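Long-range contacts in acetoacetate decarboxylase (Sphingomonas wittichii, PDB 5UPB), which probably acts as a lyase of the acetoacetate decarboxylase-like superfamily, whose members commonly work through a Schiff-base intermediate: residues A25-T29 against T127-P131; I88-H92 against R177-F181. One frame throughout, in Å; residues are numbered along the deposited sequence.

Contact 1: A25-T29 against T127-P131; sequences ADMLT and TLARP
Both segments are extended: 25-29 is all strand, 127-131 strand to Ala129 and then loop. The strand axes cross at 91°, 8.3 Å apart at closest. Leu28 and Leu128 form the nearest CA pair, 7.6 Å apart. No hydrogen bond joins the segments. These strands, not neighbours in the sheet, pack almost orthogonally through the leucines and a long charge pair, where the second subunit also reaches Asp26. Asp26, Leu28, Leu128 and Arg130 all direct CB toward the other segment. Both leucines are t,p rotamers. Leu128 CD1 packs on Leu28 CB at 3.7 Å, and Leu128 CD2 lies 3.3 Å from Asp26 O. Arg130 (m,t,m) extends from its backbone toward Asp26 (chi1 m, -59°), whose CB lies over one face of the guanidinium. Asp26 OD2 and Arg130 NH2 form a long salt bridge of 3.6 Å. The oxygen is well out of the guanidinium plane, so only charge acts. Stronger partners lie outside: Arg130 NH1 hydrogen-bonds Thr242 OG1; Asp26 OD1 hydrogen-bonds Ser244 OG of its own chain and His132 NE2 of the second subunit. Strand 21-34 runs antiparallel to both 53-65 and 235-249. Strand 125-129 pairs with 146-153, whose Val147 touches Leu28, Leu128 and Arg130.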
loop_
_atom_site.group_PDB
_atom_site.type_symbol
_atom_site.label_atom_id
_atom_site.label_comp_id
_atom_site.label_asym_id
_atom_site.label_seq_id
_atom_site.Cartn_x
_atom_site.Cartn_y
_atom_site.Cartn_z
ATOM N N ALA A 25 16.612 -2.558 -15.377
ATOM C CA ALA A 25 16.610 -2.308 -13.937
ATOM C C ALA A 25 17.703 -1.339 -13.548
ATOM O O ALA A 25 18.782 -1.292 -14.167
ATOM C CB ALA A 25 16.808 -3.603 -13.144
ATOM N N ASP A 26 17.429 -0.597 -12.491
ATOM C CA ASP A 26 18.453 0.130 -11.751
ATOM C C ASP A 26 18.671 -0.568 -10.418
ATOM O O ASP A 26 17.705 -0.902 -9.727
ATOM C CB ASP A 26 18.059 1.592 -11.568
ATOM C CG ASP A 26 17.844 2.312 -12.890
ATOM O OD1 ASP A 26 18.478 1.945 -13.899
ATOM O OD2 ASP A 26 17.064 3.252 -12.928
ATOM N N MET A 27 19.941 -0.730 -10.031
ATOM C CA MET A 27 20.308 -1.619 -8.933
ATOM C C MET A 27 21.192 -0.876 -7.944
ATOM O O MET A 27 22.074 -0.096 -8.341
ATOM C CB MET A 27 21.109 -2.847 -9.417
ATOM C CG MET A 27 20.397 -3.684 -10.460
ATOM S SD MET A 27 19.062 -4.581 -9.752
ATOM C CE MET A 27 19.938 -5.837 -8.844
ATOM N N LEU A 28 20.951 -1.137 -6.667
ATOM C CA LEU A 28 21.864 -0.797 -5.579
ATOM C C LEU A 28 22.308 -2.103 -4.942
ATOM O O LEU A 28 21.467 -2.901 -4.505
ATOM C CB LEU A 28 21.175 0.108 -4.552
ATOM C CG LEU A 28 21.883 0.272 -3.210
ATOM C CD1 LEU A 28 23.258 0.937 -3.431
ATOM C CD2 LEU A 28 21.033 1.127 -2.241
ATOM N N THR A 29 23.613 -2.338 -4.906
ATOM C CA THR A 29 24.152 -3.597 -4.420
ATOM C C THR A 29 25.278 -3.376 -3.419
ATOM O O THR A 29 26.184 -2.557 -3.647
ATOM C CB THR A 29 24.648 -4.440 -5.600
ATOM O OG1 THR A 29 23.547 -4.680 -6.488
ATOM C CG2 THR A 29 25.223 -5.768 -5.134
ATOM N N THR A 127 11.723 0.383 -1.536
ATOM C CA THR A 127 12.007 1.635 -2.228
ATOM C C THR A 127 13.481 1.702 -2.587
ATOM O O THR A 127 14.335 1.481 -1.729
ATOM C CB THR A 127 11.693 2.861 -1.360
ATOM O OG1 THR A 127 10.292 2.919 -1.051
ATOM C CG2 THR A 127 12.139 4.115 -2.116
ATOM N N LEU A 128 13.759 2.032 -3.843
ATOM C CA LEU A 128 15.094 2.420 -4.304
ATOM C C LEU A 128 15.052 3.899 -4.658
ATOM O O LEU A 128 14.225 4.317 -5.475
ATOM C CB LEU A 128 15.516 1.610 -5.523
ATOM C CG LEU A 128 16.839 2.106 -6.156
ATOM C CD1 LEU A 128 17.998 1.938 -5.196
ATOM C CD2 LEU A 128 17.133 1.352 -7.431
ATOM N N ALA A 129 15.908 4.701 -4.035
ATOM C CA ALA A 129 16.006 6.115 -4.369
ATOM C C ALA A 129 17.389 6.418 -4.927
ATOM O O ALA A 129 18.392 6.175 -4.254
ATOM C CB ALA A 129 15.745 7.014 -3.166
ATOM N N ARG A 130 17.431 6.939 -6.134
ATOM C CA ARG A 130 18.658 7.477 -6.743
ATOM C C ARG A 130 18.430 8.922 -7.157
ATOM O O ARG A 130 17.295 9.323 -7.461
ATOM C CB ARG A 130 19.144 6.643 -7.929
ATOM C CG ARG A 130 19.197 5.204 -7.585
ATOM C CD ARG A 130 20.077 4.367 -8.511
ATOM N NE ARG A 130 19.851 4.601 -9.919
ATOM C CZ ARG A 130 20.695 4.232 -10.888
ATOM N NH1 ARG A 130 21.841 3.568 -10.622
ATOM N NH2 ARG A 130 20.374 4.496 -12.136
ATOM N N PRO A 131 19.478 9.736 -7.132
ATOM C CA PRO A 131 19.329 11.146 -7.516
ATOM C C PRO A 131 18.953 11.301 -8.985
ATOM O O PRO A 131 19.602 10.750 -9.883
ATOM C CB PRO A 131 20.699 11.733 -7.212
ATOM C CG PRO A 131 21.666 10.566 -7.387
ATOM C CD PRO A 131 20.889 9.360 -6.912
#

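Contact 2: I88-H92 against R177-F181; sequences IACTH and RPATF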
loop_
_atom_site.group_PDB
_atom_site.type_symbol
_atom_site.label_atom_id
_atom_site.label_comp_id
_atom_site.label_asym_id
_atom_site.label_seq_id
_atom_site.Cartn_x
_atom_site.Cartn_y
_atom_site.Cartn_z
ATOM N N ILE A 88 23.321 -15.665 -1.854
ATOM C CA ILE A 88 24.485 -16.384 -1.334
ATOM C C ILE A 88 25.313 -16.901 -2.501
ATOM O O ILE A 88 24.793 -17.588 -3.389
ATOM C CB ILE A 88 24.039 -17.543 -0.430
ATOM C CG1 ILE A 88 23.204 -16.986 0.726
ATOM C CG2 ILE A 88 25.247 -18.355 0.057
ATOM C CD1 ILE A 88 22.494 -18.049 1.555
ATOM N N ALA A 89 26.604 -16.582 -2.500
ATOM C CA ALA A 89 27.482 -17.145 -3.518
ATOM C C ALA A 89 27.701 -18.622 -3.224
ATOM O O ALA A 89 27.934 -19.008 -2.075
ATOM C CB ALA A 89 28.813 -16.398 -3.566
ATOM N N CYS A 90 27.590 -19.455 -4.261
ATOM C CA CYS A 90 27.647 -20.903 -4.098
ATOM C C CYS A 90 28.076 -21.546 -5.417
ATOM O O CYS A 90 28.326 -20.870 -6.424
ATOM C CB CYS A 90 26.309 -21.456 -3.609
ATOM S SG CYS A 90 24.907 -21.087 -4.683
ATOM N N THR A 91 28.167 -22.879 -5.389
ATOM C CA THR A 91 28.547 -23.678 -6.542
ATOM C C THR A 91 27.669 -24.918 -6.627
ATOM O O THR A 91 27.214 -25.462 -5.613
ATOM C CB THR A 91 30.008 -24.135 -6.469
ATOM O OG1 THR A 91 30.257 -24.725 -5.177
ATOM C CG2 THR A 91 30.915 -22.975 -6.679
ATOM N N HIS A 92 27.459 -25.367 -7.860
ATOM C CA HIS A 92 26.833 -26.647 -8.173
ATOM C C HIS A 92 27.861 -27.373 -9.024
ATOM O O HIS A 92 28.078 -27.012 -10.188
ATOM C CB HIS A 92 25.507 -26.483 -8.915
ATOM C CG HIS A 92 24.838 -27.785 -9.233
ATOM N ND1 HIS A 92 24.717 -28.263 -10.519
ATOM C CD2 HIS A 92 24.211 -28.684 -8.438
ATOM C CE1 HIS A 92 24.087 -29.423 -10.498
ATOM N NE2 HIS A 92 23.753 -29.692 -9.249
ATOM N N ARG A 177 28.636 -14.029 -11.136
ATOM C CA ARG A 177 28.656 -15.474 -11.130
ATOM C C ARG A 177 27.574 -15.872 -12.122
ATOM O O ARG A 177 26.405 -15.497 -11.932
ATOM C CB ARG A 177 28.410 -16.012 -9.706
ATOM C CG ARG A 177 29.488 -15.514 -8.714
ATOM C CD ARG A 177 29.252 -15.859 -7.245
ATOM N NE ARG A 177 29.452 -17.282 -6.980
ATOM C CZ ARG A 177 30.619 -17.874 -6.727
ATOM N NH1 ARG A 177 31.767 -17.196 -6.706
ATOM N NH2 ARG A 177 30.630 -19.174 -6.498
ATOM N N PRO A 178 27.885 -16.656 -13.155
ATOM C CA PRO A 178 26.942 -16.751 -14.288
ATOM C C PRO A 178 25.598 -17.365 -13.910
ATOM O O PRO A 178 24.554 -16.925 -14.406
ATOM C CB PRO A 178 27.671 -17.659 -15.285
ATOM C CG PRO A 178 28.747 -18.343 -14.513
ATOM C CD PRO A 178 29.083 -17.490 -13.325
ATOM N N ALA A 179 25.583 -18.332 -13.007
ATOM C CA ALA A 179 24.350 -19.059 -12.744
ATOM C C ALA A 179 23.602 -18.433 -11.586
ATOM O O ALA A 179 24.199 -17.957 -10.621
ATOM C CB ALA A 179 24.624 -20.523 -12.429
ATOM N N THR A 180 22.281 -18.478 -11.670
ATOM C CA THR A 180 21.415 -18.281 -10.520
ATOM C C THR A 180 20.733 -19.608 -10.259
ATOM O O THR A 180 20.039 -20.142 -11.131
ATOM C CB THR A 180 20.411 -17.148 -10.737
ATOM O OG1 THR A 180 21.109 -15.942 -11.001
ATOM C CG2 THR A 180 19.534 -16.945 -9.516
ATOM N N PHE A 181 20.978 -20.162 -9.086
ATOM C CA PHE A 181 20.411 -21.449 -8.729
ATOM C C PHE A 181 19.129 -21.201 -7.949
ATOM O O PHE A 181 19.032 -20.257 -7.154
ATOM C CB PHE A 181 21.416 -22.272 -7.914
ATOM C CG PHE A 181 22.703 -22.547 -8.628
ATOM C CD1 PHE A 181 22.707 -23.282 -9.789
ATOM C CD2 PHE A 181 23.901 -22.053 -8.143
ATOM C CE1 PHE A 181 23.864 -23.554 -10.447
ATOM C CE2 PHE A 181 25.084 -22.322 -8.801
ATOM C CZ PHE A 181 25.066 -23.068 -9.960
#
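Arg177 opens the second segment and makes its one hydrogen bond to strand 88-92. Arg177 NH2 donates to Cys90 O at 2.9 Å, nearly straight at 171°. The CA atoms of Arg177 and Ala89 are 7.9 Å apart, and the long side chain crosses this space. Ala89 CB covers one face of the guanidinium, 3.6 Å from Arg177 NE. Thr91 CG2 lies at the guanidinium edge, 3.8 Å from Arg177 NH2. Arg177 NE is satisfied by Gly97 O. The chain then turns at Pro178 and enters the strand at Ala179. The Phe181 ring has Cys90 SG at its edge, 3.7 Å from Phe181 CD2, a sulfur-aromatic contact. Phe181 CZ also packs on His92 CB at 3.6 Å. The His92 ring lies obliquely to the Phe181 ring, with centroids 6.0 Å apart, and His92 NE2 makes a weak hydrogen bond to Glu256 OE1. Strands 88-92 and 179-181 cross at 95°, axes 8.6 Å apart at closest. Phe181 from the strand and Arg177 from the loop before it fill the space. This is orthogonal packing of two strands that both pair with 95-105, 80-92 antiparallel and 179-186 parallel. Leu47 touches both His92 and Phe181.

Contacts 1 and 2 lie on opposite sides of the chain's centre. Their centres lie about 12 and about 13 Å from the chain's centre and about 23 Å from each other. Their nearest atoms are about 10 Å apart, so they do not touch. One mixed sheet connects them: strand 53-65 pairs with both 21-34 of contact 1 and 80-92 of contact 2. Their segments alternate along the chain. Each contact is a near-perpendicular strand crossing, but contact 1 also meets the second subunit, whereas contact 2 is touched by no other protein chain of the assembly. None of the four segments contains a lysine, so any Schiff-base lysine of the kind known in this family must lie elsewhere.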